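Local coordinates for protein adenylate cyclase (Hippeastrum hybrid cultivar, PDB 6YP4) that acts mainly as a triphosphatase, despite its adenylate cyclase name, and binds a GTP analogue together with magnesium ions, at residues Ser13-Leu18 against Thr159-Glu164; Tyr140-Val143 against Ile147-Leu150; Cys165-Thr168 against Arg172-Gly175; Phe180-Glu183 against Pro187-Tyr190. All blocks are in the same frame, centred on the assembly; numbering follows the deposited sequence.

Contact 1: residues Ser13-Leu18 against Thr159-Glu164; sequences SAHQLL and TSYEIE. With GCP (phosphomethylphosphonic acid guanylate ester), chain B.
His15 and Tyr161 set their rings against each other where helix 12-22 lies on strand 158-166, part of the curled antiparallel sheet of the CYTH fold. The ring planes are inclined at 43° with centroids 5.0 Å apart, too oblique for a stack or an edge-to-face pair. The side chains themselves cross at about a right angle, and Tyr161 CD1 and CE1 do the touching: His15 CG and Tyr161 CD1 are 3.4 Å apart, and Tyr161 CE1 stands over one face of the imidazole, offset toward its rim. His15 reaches this place because its CG is anti to the backbone N (chi1 176°), which sends the ring out from the helix toward the strand. Two residues further along the strand, Ile163 CD1 meets Leu18 CD2 at 3.9 Å, an apolar contact between terminal methyls; Leu9, on the adjacent strand 2-9, also touches Leu18. No hydrogen bond joins the two segments, and the 181 Å² they bury rests on these two pairs. The residues between and beyond them turn to the other side of the strand: Glu162 and Glu164 both form salt bridges with Lys195, and Glu164 belongs to the nucleotide pocket. Its carboxylate meets the terminal phosphate of the bound analogue, with Glu164 OE1 2.7 Å from O1G.

Contact 2: residues Tyr140-Val143 against Ile147-Leu150; sequences YRWV and ILEL. With GCP (phosphomethylphosphonic acid guanylate ester), chain C; GCP (phosphomethylphosphonic acid guanylate ester), chain B.
Tyr140 and Leu148 face each other as an antiparallel hydrogen-bonded pair, with CA atoms 5.0 Å apart. Their two backbone bonds run Tyr140 N to Leu148 O and Leu148 N to Tyr140 O, both 2.8 Å. Tyr140 O also receives a CA-H contact from Ile147 CA at 3.2 Å. These bonds close the beta hairpin of strands 127-141 and 147-155, part of the curled antiparallel CYTH sheet. Apolar contacts fill the Tyr140 and Leu148 side: Leu150 CB sits 4.0 Å from Tyr140 CE1, at the ring edge near its plane, and Leu148 CD1 lies 3.8 Å from Trp142 CB. Trp142 has CG anti to the backbone N (chi1 -167°), which lays its ring beside Leu148 CD1. On the other side, Ile147 CD1 rests 4.0 Å from Arg141 CB, and Ile147 CG2 approaches guanine N2 of the chain C nucleotide at 3.6 Å. Replacing Ile147 with an alanine removes CG1, CG2 and CD1 and would probably open a gap beside that guanine and the Arg141 stem. Among the charged groups, Arg141 NH2 makes a salt bridge to Glu83 of the second subunit, and Glu149 OE1, in one of two conformers, makes a weak, doubtful approach to ribose O3' of the chain B nucleotide.

Contact 3: residues Cys165-Thr168 against Arg172-Gly175; sequences CETT and RVKG. With GCP (phosphomethylphosphonic acid guanylate ester), chain B; EDO (1,2-ethanediol), chain I.
Val173 presents its two methyls to Cys165 and Thr167 at the strand-to-helix connection of the CYTH fold, where strand 158-166 runs out and helix 170-183 turns back over it. This is the tight part, and its three residues are all buried. Val173 CG2 meets Thr167 OG1 at 3.3 Å, the two side chains reaching toward each other tip to tip, while Val173 CG1 lies 3.9 Å from Cys165 SG. With its OG1 anti to the backbone N (chi1 178°), Thr167 aims the hydroxyl at the helix; there it accepts a hydrogen bond from Glu169 N, the i to i+2 bond of an ST turn, so its polar need is met despite the apolar methyl beside it. No hydrogen bond spans the two segments, and only 114 Å² is buried between them. On the ligand side, Glu166 turns its CB away from the helix, to 3.3 Å from ribose O3' of the chain B analogue; its OE2 has a weak hydrogen bond from Ile3 N. The solvent side is looser: Arg172 is exposed and makes salt bridges to Glu144 and Glu169, and Arg172 N donates to O2 of an ethanediol, probably from the crystallisation liquor, at 3.0 Å.

Contact 4: residues Phe180-Glu183 against Pro187-Tyr190; sequences FLKE and PYEY
Leu181, in the last turn of helix 170-183, and Tyr188, in the extended chain that returns after it, meet across backbones whose nearest CA atoms, of Leu181 and Pro187, are 7.2 Å apart. No backbone hydrogen bond joins the segments, so the side chains carry the contact. Leu181 CD1 comes obliquely to the root of the tyrosine, with Tyr188 CG at 3.7 Å and Tyr188 CB and CD1 equally near. Leu181 CB adds a second touch, 3.8 Å from Tyr188 CD1. The tyrosine reaches the helix with its CG placed between the backbone N and the carbonyl carbon (chi1 71°), a rotation that turns the ring back toward Leu181 and Lys182. Lys182 starts off to one side, and its CG passes the ring edge near the ring plane; a bend at the last torsion (chi4 89°) then brings the ammonium round, and Lys182 NZ donates to Tyr188 OH at 3.2 Å. That hydroxyl is also hydrogen-bonded to Glu178 OE2, its stronger partner, one turn earlier on the helix. A leucine in place of Tyr188 would probably leave Glu178 OE2 and Lys182 NZ without the hydroxyl they share, and Leu181 CD1 with less to pack on. The other carboxylate oxygen, Glu178 OE1, bonds Tyr190 OH, so one glutamate of the helix holds both tyrosines. Leu181 also touches Leu18 of helix 12-22 and Leu7 of strand 2-9, while Pro187 leans on Ala14 of helix 12-22 and Glu189 pairs through its backbone with Arg8 of strand 2-9.

Contact 3, though small, is wholly buried, whereas contacts 1 and 2 are partly buried and contact 4, with an exposed lysine, lies nearest the surface. Contacts 1 and 3 share strand 158-166, contacts 3 and 4 share helix 170-183, and contact 2 sits on the neighbouring strand, tied to contact 1 by a probable Glu164 N to Glu149 O hydrogen bond. Only contact 2 is knit by backbone bonds; contacts 1 and 3 rely on side-chain packing, and contact 4 adds a lysine-tyrosine bond. Leu18 of contact 1 packs on Phe180 and Leu181 of contact 4. Contacts 1 to 3 each put a glutamate beside the chain B nucleotide, while contact 4 lies away from it.

Contact 1: residues Ser13-Leu18 against Thr159-Glu164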
# COMPACT_ATOMS: atom_id res chain seq x y z
N SER A 13 3.55 -23.86 12.27
CA SER A 13 3.31 -24.73 11.13
C SER A 13 2.16 -24.21 10.28
O SER A 13 2.24 -24.23 9.04
CB SER A 13 3.06 -26.18 11.60
OG SER A 13 1.85 -26.33 12.34
N ALA A 14 1.11 -23.69 10.91
CA ALA A 14 0.03 -23.12 10.10
C ALA A 14 0.53 -21.91 9.33
O ALA A 14 0.20 -21.75 8.15
CB ALA A 14 -1.17 -22.74 10.96
N HIS A 15 1.35 -21.07 9.96
CA HIS A 15 1.90 -19.89 9.29
C HIS A 15 2.78 -20.29 8.11
O HIS A 15 2.71 -19.69 7.03
CB HIS A 15 2.69 -19.04 10.29
CG HIS A 15 3.38 -17.86 9.69
ND1 HIS A 15 4.66 -17.93 9.17
CD2 HIS A 15 2.98 -16.57 9.52
CE1 HIS A 15 5.01 -16.74 8.71
NE2 HIS A 15 4.01 -15.90 8.91
N GLN A 16 3.63 -21.30 8.31
CA GLN A 16 4.46 -21.83 7.24
C GLN A 16 3.61 -22.28 6.05
O GLN A 16 3.84 -21.86 4.91
CB GLN A 16 5.30 -23.00 7.76
CG GLN A 16 6.06 -23.78 6.69
CD GLN A 16 7.24 -23.00 6.13
OE1 GLN A 16 8.02 -22.39 6.87
NE2 GLN A 16 7.37 -23.01 4.81
N LEU A 17 2.61 -23.15 6.29
CA LEU A 17 1.87 -23.71 5.17
C LEU A 17 1.01 -22.64 4.47
O LEU A 17 0.89 -22.64 3.24
CB LEU A 17 1.02 -24.89 5.63
CG LEU A 17 1.80 -26.15 6.02
CD1 LEU A 17 0.89 -27.23 6.58
CD2 LEU A 17 2.61 -26.70 4.88
N LEU A 18 0.45 -21.67 5.22
CA LEU A 18 -0.25 -20.58 4.53
C LEU A 18 0.71 -19.72 3.72
O LEU A 18 0.37 -19.28 2.60
CB LEU A 18 -1.01 -19.73 5.54
CG LEU A 18 -1.82 -18.55 4.99
CD1 LEU A 18 -2.72 -18.97 3.88
CD2 LEU A 18 -2.63 -17.91 6.10
N THR A 159 4.80 -15.06 20.63
CA THR A 159 4.63 -14.80 19.20
C THR A 159 3.20 -15.14 18.79
O THR A 159 2.63 -16.13 19.27
CB THR A 159 5.61 -15.64 18.38
OG1 THR A 159 6.93 -15.45 18.89
CG2 THR A 159 5.59 -15.22 16.91
N SER A 160 2.61 -14.31 17.94
CA SER A 160 1.31 -14.60 17.36
C SER A 160 1.39 -14.44 15.85
O SER A 160 2.29 -13.77 15.33
CB SER A 160 0.21 -13.70 17.93
OG SER A 160 0.29 -12.39 17.40
N TYR A 161 0.45 -15.07 15.15
CA TYR A 161 0.39 -15.05 13.69
C TYR A 161 -1.02 -14.66 13.27
O TYR A 161 -1.99 -15.19 13.82
CB TYR A 161 0.77 -16.41 13.09
CG TYR A 161 2.06 -17.00 13.61
CD1 TYR A 161 3.26 -16.82 12.92
CD2 TYR A 161 2.09 -17.76 14.78
CE1 TYR A 161 4.44 -17.36 13.38
CE2 TYR A 161 3.26 -18.30 15.26
CZ TYR A 161 4.43 -18.10 14.55
OH TYR A 161 5.61 -18.63 15.02
N GLU A 162 -1.14 -13.72 12.33
CA GLU A 162 -2.46 -13.35 11.85
C GLU A 162 -2.41 -13.19 10.34
O GLU A 162 -1.35 -12.99 9.74
CB GLU A 162 -2.98 -12.03 12.44
CG GLU A 162 -2.90 -11.90 13.94
CD GLU A 162 -3.07 -10.46 14.39
OE1 GLU A 162 -4.09 -9.85 14.03
OE2 GLU A 162 -2.16 -9.95 15.06
N ILE A 163 -3.59 -13.27 9.74
CA ILE A 163 -3.77 -12.80 8.37
C ILE A 163 -4.93 -11.81 8.34
O ILE A 163 -5.94 -12.01 9.03
CB ILE A 163 -3.98 -13.96 7.38
CG1 ILE A 163 -4.00 -13.40 5.94
CG2 ILE A 163 -5.24 -14.74 7.70
CD1 ILE A 163 -3.42 -14.32 4.90
N GLU A 164 -4.77 -10.73 7.57
CA GLU A 164 -5.73 -9.63 7.58
C GLU A 164 -5.93 -9.10 6.17
O GLU A 164 -5.06 -9.25 5.32
CB GLU A 164 -5.26 -8.49 8.49
CG GLU A 164 -4.93 -8.98 9.89
CD GLU A 164 -4.29 -7.92 10.74
OE1 GLU A 164 -4.07 -6.80 10.24
OE2 GLU A 164 -4.00 -8.23 11.92
PG GCP B . -3.19 -4.30 12.53
O1G GCP B . -4.04 -5.53 12.61
O2G GCP B . -1.73 -4.66 12.69
O3G GCP B . -3.61 -3.32 13.60
C3B GCP B . -3.44 -3.55 10.88
PB GCP B . -2.46 -1.99 10.79
O1B GCP B . -2.50 -1.21 12.08
O2B GCP B . -1.04 -2.27 10.36
O3A GCP B . -3.19 -1.09 9.63
PA GCP B . -2.42 0.24 9.03
O1A GCP B . -3.47 1.33 8.91
O2A GCP B . -1.36 0.64 10.02
O5' GCP B . -1.70 -0.14 7.55
C5' GCP B . -2.04 -1.37 6.92
C4' GCP B . -3.55 -1.38 6.44
O4' GCP B . -4.00 -0.08 5.72
C3' GCP B . -3.71 -2.31 5.58
O3' GCP B . -4.94 -3.02 5.84
C2' GCP B . -3.67 -1.61 4.06
O2' GCP B . -4.65 -2.20 3.13
C1' GCP B . -3.82 -0.34 4.18
N9 GCP B . -2.59 0.37 3.65
C8 GCP B . -1.62 0.76 4.49
N7 GCP B . -0.65 1.37 3.78
C5 GCP B . -1.03 1.36 2.49
C6 GCP B . -0.43 1.85 1.33
O6 GCP B . 0.63 2.39 1.40
N1 GCP B . -1.03 1.71 0.15
C2 GCP B . -2.24 1.09 0.08
N2 GCP B . -2.81 1.00 -1.26
N3 GCP B . -2.83 0.61 1.21
C4 GCP B . -2.23 0.75 2.41

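Contact 2: residues Tyr140-Val143 against Ile147-Leu150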
# COMPACT_ATOMS: atom_id res chain seq x y z
N TYR A 140 0.55 -9.67 0.09
CA TYR A 140 0.12 -10.44 -1.07
C TYR A 140 -1.00 -9.70 -1.78
O TYR A 140 -1.91 -9.18 -1.13
CB TYR A 140 -0.36 -11.86 -0.66
CG TYR A 140 0.68 -12.61 0.14
CD1 TYR A 140 0.77 -12.48 1.52
CD2 TYR A 140 1.61 -13.42 -0.51
CE1 TYR A 140 1.74 -13.16 2.23
CE2 TYR A 140 2.59 -14.08 0.19
CZ TYR A 140 2.64 -13.97 1.56
OH TYR A 140 3.63 -14.62 2.23
N ARG A 141 -0.95 -9.66 -3.12
CA ARG A 141 -2.08 -9.24 -3.93
C ARG A 141 -2.81 -10.49 -4.43
O ARG A 141 -2.25 -11.26 -5.23
CB ARG A 141 -1.64 -8.36 -5.10
CG ARG A 141 -2.79 -7.96 -6.00
CD ARG A 141 -2.38 -6.91 -7.05
NE ARG A 141 -1.90 -5.66 -6.46
CZ ARG A 141 -0.62 -5.30 -6.45
NH1 ARG A 141 0.29 -6.08 -7.01
NH2 ARG A 141 -0.24 -4.16 -5.89
N TRP A 142 -4.04 -10.70 -3.96
CA TRP A 142 -4.81 -11.93 -4.14
C TRP A 142 -5.92 -11.70 -5.18
O TRP A 142 -5.85 -10.76 -5.98
CB TRP A 142 -5.33 -12.37 -2.76
CG TRP A 142 -5.86 -13.76 -2.76
CD1 TRP A 142 -5.33 -14.83 -3.40
CD2 TRP A 142 -7.07 -14.22 -2.12
NE1 TRP A 142 -6.12 -15.94 -3.19
CE2 TRP A 142 -7.19 -15.58 -2.41
CE3 TRP A 142 -8.04 -13.60 -1.33
CZ2 TRP A 142 -8.25 -16.36 -1.93
CZ3 TRP A 142 -9.11 -14.37 -0.86
CH2 TRP A 142 -9.20 -15.73 -1.17
N VAL A 143 -6.95 -12.57 -5.16
CA VAL A 143 -8.05 -12.43 -6.13
C VAL A 143 -8.71 -11.05 -6.01
O VAL A 143 -8.79 -10.45 -4.93
CB VAL A 143 -9.09 -13.56 -5.97
CG1 VAL A 143 -8.42 -14.93 -5.97
CG2 VAL A 143 -9.92 -13.37 -4.71
N ILE A 147 -5.66 -7.27 -1.02
CA ILE A 147 -4.33 -7.26 -0.41
C ILE A 147 -4.42 -8.03 0.90
O ILE A 147 -5.18 -7.64 1.80
CB ILE A 147 -3.83 -5.83 -0.16
CG1 ILE A 147 -3.68 -5.05 -1.49
CG2 ILE A 147 -2.57 -5.83 0.67
CD1 ILE A 147 -2.56 -5.57 -2.35
N LEU A 148 -3.65 -9.11 1.01
CA LEU A 148 -3.56 -9.90 2.24
C LEU A 148 -2.25 -9.59 2.95
O LEU A 148 -1.19 -9.50 2.32
CB LEU A 148 -3.62 -11.40 1.94
CG LEU A 148 -4.79 -11.95 1.12
CD1 LEU A 148 -4.56 -13.42 0.84
CD2 LEU A 148 -6.14 -11.73 1.79
N GLU A 149 -2.32 -9.44 4.28
CA GLU A 149 -1.16 -9.17 5.11
C GLU A 149 -1.03 -10.29 6.13
O GLU A 149 -1.92 -10.47 6.97
CB GLU A 149 -1.28 -7.82 5.83
CG GLU A 149 -1.05 -6.62 4.93
CD GLU A 149 -1.92 -5.45 5.34
OE1 GLU A 149 -3.14 -5.53 5.13
OE2 GLU A 149 -1.38 -4.46 5.90
N LEU A 150 0.07 -11.04 6.05
CA LEU A 150 0.34 -12.17 6.93
C LEU A 150 1.43 -11.73 7.91
O LEU A 150 2.55 -11.41 7.50
CB LEU A 150 0.79 -13.38 6.11
CG LEU A 150 1.05 -14.71 6.81
CD1 LEU A 150 -0.25 -15.30 7.35
CD2 LEU A 150 1.74 -15.69 5.87
PG GCP C . -1.34 3.25 -13.16
O1G GCP C . -2.59 4.00 -13.54
O2G GCP C . -0.19 4.21 -12.96
O3G GCP C . -1.00 2.26 -14.24
C3B GCP C . -1.66 2.37 -11.60
PB GCP C . -0.16 1.38 -11.16
O1B GCP C . 0.47 0.74 -12.36
O2B GCP C . 0.83 2.22 -10.39
O3A GCP C . -0.71 0.18 -10.18
PA GCP C . 0.36 -0.71 -9.32
O1A GCP C . -0.10 -2.15 -9.41
O2A GCP C . 1.72 -0.56 -9.97
O5' GCP C . 0.44 -0.15 -7.73
C5' GCP C . -0.54 0.77 -7.28
C4' GCP C . -1.98 0.10 -7.22
O4' GCP C . -2.00 -1.31 -6.56
C3' GCP C . -2.74 0.82 -6.49
O3' GCP C . -4.05 0.95 -7.10
C2' GCP C . -2.80 0.11 -4.97
O2' GCP C . -4.15 0.17 -4.37
C1' GCP C . -2.36 -1.08 -5.05
N9 GCP C . -1.12 -1.23 -4.18
C8 GCP C . 0.10 -1.11 -4.70
N7 GCP C . 1.01 -1.28 -3.73
C5 GCP C . 0.34 -1.52 -2.59
C6 GCP C . 0.78 -1.77 -1.28
O6 GCP C . 1.94 -1.80 -1.04
N1 GCP C . -0.11 -1.98 -0.31
C2 GCP C . -1.45 -1.95 -0.60
N2 GCP C . -2.33 -2.19 0.55
N3 GCP C . -1.87 -1.70 -1.87
C4 GCP C . -0.97 -1.49 -2.86
PG GCP B . -3.19 -4.30 12.53
O1G GCP B . -4.04 -5.53 12.61
O2G GCP B . -1.73 -4.66 12.69
O3G GCP B . -3.61 -3.32 13.60
C3B GCP B . -3.44 -3.55 10.88
PB GCP B . -2.46 -1.99 10.79
O1B GCP B . -2.50 -1.21 12.08
O2B GCP B . -1.04 -2.27 10.36
O3A GCP B . -3.19 -1.09 9.63
PA GCP B . -2.42 0.24 9.03
O1A GCP B . -3.47 1.33 8.91
O2A GCP B . -1.36 0.64 10.02
O5' GCP B . -1.70 -0.14 7.55
C5' GCP B . -2.04 -1.37 6.92
C4' GCP B . -3.55 -1.38 6.44
O4' GCP B . -4.00 -0.08 5.72
C3' GCP B . -3.71 -2.31 5.58
O3' GCP B . -4.94 -3.02 5.84
C2' GCP B . -3.67 -1.61 4.06
O2' GCP B . -4.65 -2.20 3.13
C1' GCP B . -3.82 -0.34 4.18
N9 GCP B . -2.59 0.37 3.65
C8 GCP B . -1.62 0.76 4.49
N7 GCP B . -0.65 1.37 3.78
C5 GCP B . -1.03 1.36 2.49
C6 GCP B . -0.43 1.85 1.33
O6 GCP B . 0.63 2.39 1.40
N1 GCP B . -1.03 1.71 0.15
C2 GCP B . -2.24 1.09 0.08
N2 GCP B . -2.81 1.00 -1.26
N3 GCP B . -2.83 0.61 1.21
C4 GCP B . -2.23 0.75 2.41

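Contact 3: residues Cys165-Thr168 against Arg172-Gly175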
# COMPACT_ATOMS: atom_id res chain seq x y z
N CYS A 165 -7.10 -8.48 5.95
CA CYS A 165 -7.50 -7.98 4.64
C CYS A 165 -8.39 -6.75 4.81
O CYS A 165 -9.49 -6.85 5.36
CB CYS A 165 -8.23 -9.06 3.85
SG CYS A 165 -8.64 -8.54 2.17
N GLU A 166 -7.93 -5.61 4.30
CA GLU A 166 -8.73 -4.39 4.29
C GLU A 166 -9.68 -4.42 3.11
O GLU A 166 -9.27 -4.71 1.98
CB GLU A 166 -7.82 -3.15 4.22
CG GLU A 166 -8.29 -1.94 5.04
CD GLU A 166 -9.29 -1.06 4.29
OE1 GLU A 166 -9.36 -1.17 3.05
OE2 GLU A 166 -10.00 -0.26 4.95
N THR A 167 -10.95 -4.11 3.35
CA THR A 167 -11.95 -4.25 2.30
C THR A 167 -13.12 -3.33 2.60
O THR A 167 -13.34 -2.91 3.74
CB THR A 167 -12.41 -5.70 2.19
OG1 THR A 167 -13.41 -5.83 1.18
CG2 THR A 167 -12.96 -6.18 3.54
N THR A 168 -13.87 -3.01 1.54
CA THR A 168 -15.14 -2.32 1.68
C THR A 168 -16.31 -3.29 1.71
O THR A 168 -17.44 -2.86 1.93
CB THR A 168 -15.34 -1.31 0.54
OG1 THR A 168 -15.51 -2.01 -0.70
CG2 THR A 168 -14.16 -0.39 0.43
N ARG A 172 -18.55 -10.39 2.42
CA ARG A 172 -18.28 -11.27 1.29
C ARG A 172 -16.80 -11.66 1.21
O ARG A 172 -16.47 -12.79 0.86
CB ARG A 172 -18.74 -10.60 -0.00
CG ARG A 172 -18.40 -11.36 -1.24
CD ARG A 172 -18.72 -10.56 -2.48
NE ARG A 172 -17.74 -10.84 -3.50
CZ ARG A 172 -16.86 -9.94 -3.90
NH1 ARG A 172 -16.88 -8.72 -3.37
NH2 ARG A 172 -15.95 -10.22 -4.81
N VAL A 173 -15.89 -10.74 1.53
CA VAL A 173 -14.47 -11.07 1.45
C VAL A 173 -14.10 -12.06 2.55
O VAL A 173 -13.31 -12.99 2.33
CB VAL A 173 -13.61 -9.80 1.50
CG1 VAL A 173 -12.12 -10.16 1.63
CG2 VAL A 173 -13.85 -8.93 0.24
N LYS A 174 -14.68 -11.89 3.73
CA LYS A 174 -14.41 -12.83 4.81
C LYS A 174 -14.85 -14.23 4.43
O LYS A 174 -14.18 -15.22 4.76
CB LYS A 174 -15.07 -12.35 6.10
CG LYS A 174 -15.07 -13.39 7.20
CD LYS A 174 -15.69 -12.82 8.46
CE LYS A 174 -17.12 -13.30 8.63
NZ LYS A 174 -17.67 -12.80 9.93
N GLY A 175 -15.97 -14.35 3.71
CA GLY A 175 -16.36 -15.64 3.15
C GLY A 175 -15.32 -16.19 2.19
O GLY A 175 -14.94 -17.36 2.27
PG GCP B . -3.19 -4.30 12.53
O1G GCP B . -4.04 -5.53 12.61
O2G GCP B . -1.73 -4.66 12.69
O3G GCP B . -3.61 -3.32 13.60
C3B GCP B . -3.44 -3.55 10.88
PB GCP B . -2.46 -1.99 10.79
O1B GCP B . -2.50 -1.21 12.08
O2B GCP B . -1.04 -2.27 10.36
O3A GCP B . -3.19 -1.09 9.63
PA GCP B . -2.42 0.24 9.03
O1A GCP B . -3.47 1.33 8.91
O2A GCP B . -1.36 0.64 10.02
O5' GCP B . -1.70 -0.14 7.55
C5' GCP B . -2.04 -1.37 6.92
C4' GCP B . -3.55 -1.38 6.44
O4' GCP B . -4.00 -0.08 5.72
C3' GCP B . -3.71 -2.31 5.58
O3' GCP B . -4.94 -3.02 5.84
C2' GCP B . -3.67 -1.61 4.06
O2' GCP B . -4.65 -2.20 3.13
C1' GCP B . -3.82 -0.34 4.18
N9 GCP B . -2.59 0.37 3.65
C8 GCP B . -1.62 0.76 4.49
N7 GCP B . -0.65 1.37 3.78
C5 GCP B . -1.03 1.36 2.49
C6 GCP B . -0.43 1.85 1.33
O6 GCP B . 0.63 2.39 1.40
N1 GCP B . -1.03 1.71 0.15
C2 GCP B . -2.24 1.09 0.08
N2 GCP B . -2.81 1.00 -1.26
N3 GCP B . -2.83 0.61 1.21
C4 GCP B . -2.23 0.75 2.41
C1 EDO I . -21.11 -6.75 3.60
O1 EDO I . -20.57 -5.86 4.58
C2 EDO I . -20.11 -6.89 2.47
O2 EDO I . -20.29 -8.10 1.72

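Contact 4: residues Phe180-Glu183 against Pro187-Tyr190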
# COMPACT_ATOMS: atom_id res chain seq x y z
N PHE A 180 -10.88 -20.06 1.39
CA PHE A 180 -9.54 -20.41 0.92
C PHE A 180 -8.74 -21.11 2.01
O PHE A 180 -8.01 -22.07 1.73
CB PHE A 180 -8.83 -19.14 0.44
CG PHE A 180 -7.36 -19.31 0.08
CD1 PHE A 180 -6.99 -19.65 -1.22
CD2 PHE A 180 -6.37 -19.06 1.02
CE1 PHE A 180 -5.63 -19.77 -1.56
CE2 PHE A 180 -5.01 -19.18 0.69
CZ PHE A 180 -4.64 -19.53 -0.61
N LEU A 181 -8.86 -20.65 3.25
CA LEU A 181 -8.13 -21.31 4.33
C LEU A 181 -8.63 -22.73 4.54
O LEU A 181 -7.83 -23.64 4.81
CB LEU A 181 -8.22 -20.49 5.62
CG LEU A 181 -7.47 -19.16 5.69
CD1 LEU A 181 -7.42 -18.64 7.11
CD2 LEU A 181 -6.08 -19.32 5.16
N LYS A 182 -9.94 -22.96 4.39
CA LYS A 182 -10.47 -24.31 4.53
C LYS A 182 -9.94 -25.21 3.42
O LYS A 182 -9.44 -26.31 3.69
CB LYS A 182 -12.00 -24.30 4.51
CG LYS A 182 -12.63 -23.40 5.56
CD LYS A 182 -14.07 -23.78 5.87
CE LYS A 182 -14.61 -22.98 7.05
NZ LYS A 182 -15.24 -21.69 6.64
N GLU A 183 -10.02 -24.75 2.18
CA GLU A 183 -9.60 -25.58 1.06
C GLU A 183 -8.10 -25.89 1.11
O GLU A 183 -7.68 -26.97 0.67
CB GLU A 183 -9.97 -24.87 -0.25
CG GLU A 183 -9.52 -25.57 -1.51
CD GLU A 183 -9.44 -24.61 -2.68
OE1 GLU A 183 -8.33 -24.45 -3.24
OE2 GLU A 183 -10.48 -24.01 -3.03
N PRO A 187 -5.79 -24.18 9.77
CA PRO A 187 -6.60 -23.83 10.94
C PRO A 187 -6.56 -22.33 11.20
O PRO A 187 -5.54 -21.68 11.00
CB PRO A 187 -5.92 -24.58 12.08
CG PRO A 187 -4.55 -24.92 11.58
CD PRO A 187 -4.62 -25.01 10.10
N TYR A 188 -7.66 -21.80 11.70
CA TYR A 188 -7.73 -20.38 11.98
C TYR A 188 -8.88 -20.14 12.94
O TYR A 188 -9.78 -20.97 13.08
CB TYR A 188 -7.91 -19.57 10.68
CG TYR A 188 -9.28 -19.73 10.08
CD1 TYR A 188 -9.56 -20.78 9.21
CD2 TYR A 188 -10.30 -18.83 10.37
CE1 TYR A 188 -10.83 -20.94 8.66
CE2 TYR A 188 -11.57 -18.98 9.82
CZ TYR A 188 -11.83 -20.03 8.98
OH TYR A 188 -13.08 -20.17 8.43
N GLU A 189 -8.83 -18.99 13.61
CA GLU A 189 -9.99 -18.45 14.31
C GLU A 189 -10.05 -16.96 14.06
O GLU A 189 -9.09 -16.34 13.60
CB GLU A 189 -9.95 -18.72 15.82
CG GLU A 189 -9.83 -20.18 16.22
CD GLU A 189 -11.07 -21.01 15.89
OE1 GLU A 189 -12.17 -20.44 15.75
OE2 GLU A 189 -10.94 -22.25 15.75
N TYR A 190 -11.21 -16.37 14.36
CA TYR A 190 -11.34 -14.92 14.32
C TYR A 190 -10.45 -14.30 15.39
O TYR A 190 -10.40 -14.79 16.53
CB TYR A 190 -12.80 -14.51 14.53
CG TYR A 190 -13.79 -15.06 13.51
CD1 TYR A 190 -13.55 -14.95 12.14
CD2 TYR A 190 -14.99 -15.67 13.92
CE1 TYR A 190 -14.46 -15.43 11.21
CE2 TYR A 190 -15.90 -16.17 12.99
CZ TYR A 190 -15.62 -16.03 11.63
OH TYR A 190 -16.50 -16.50 10.67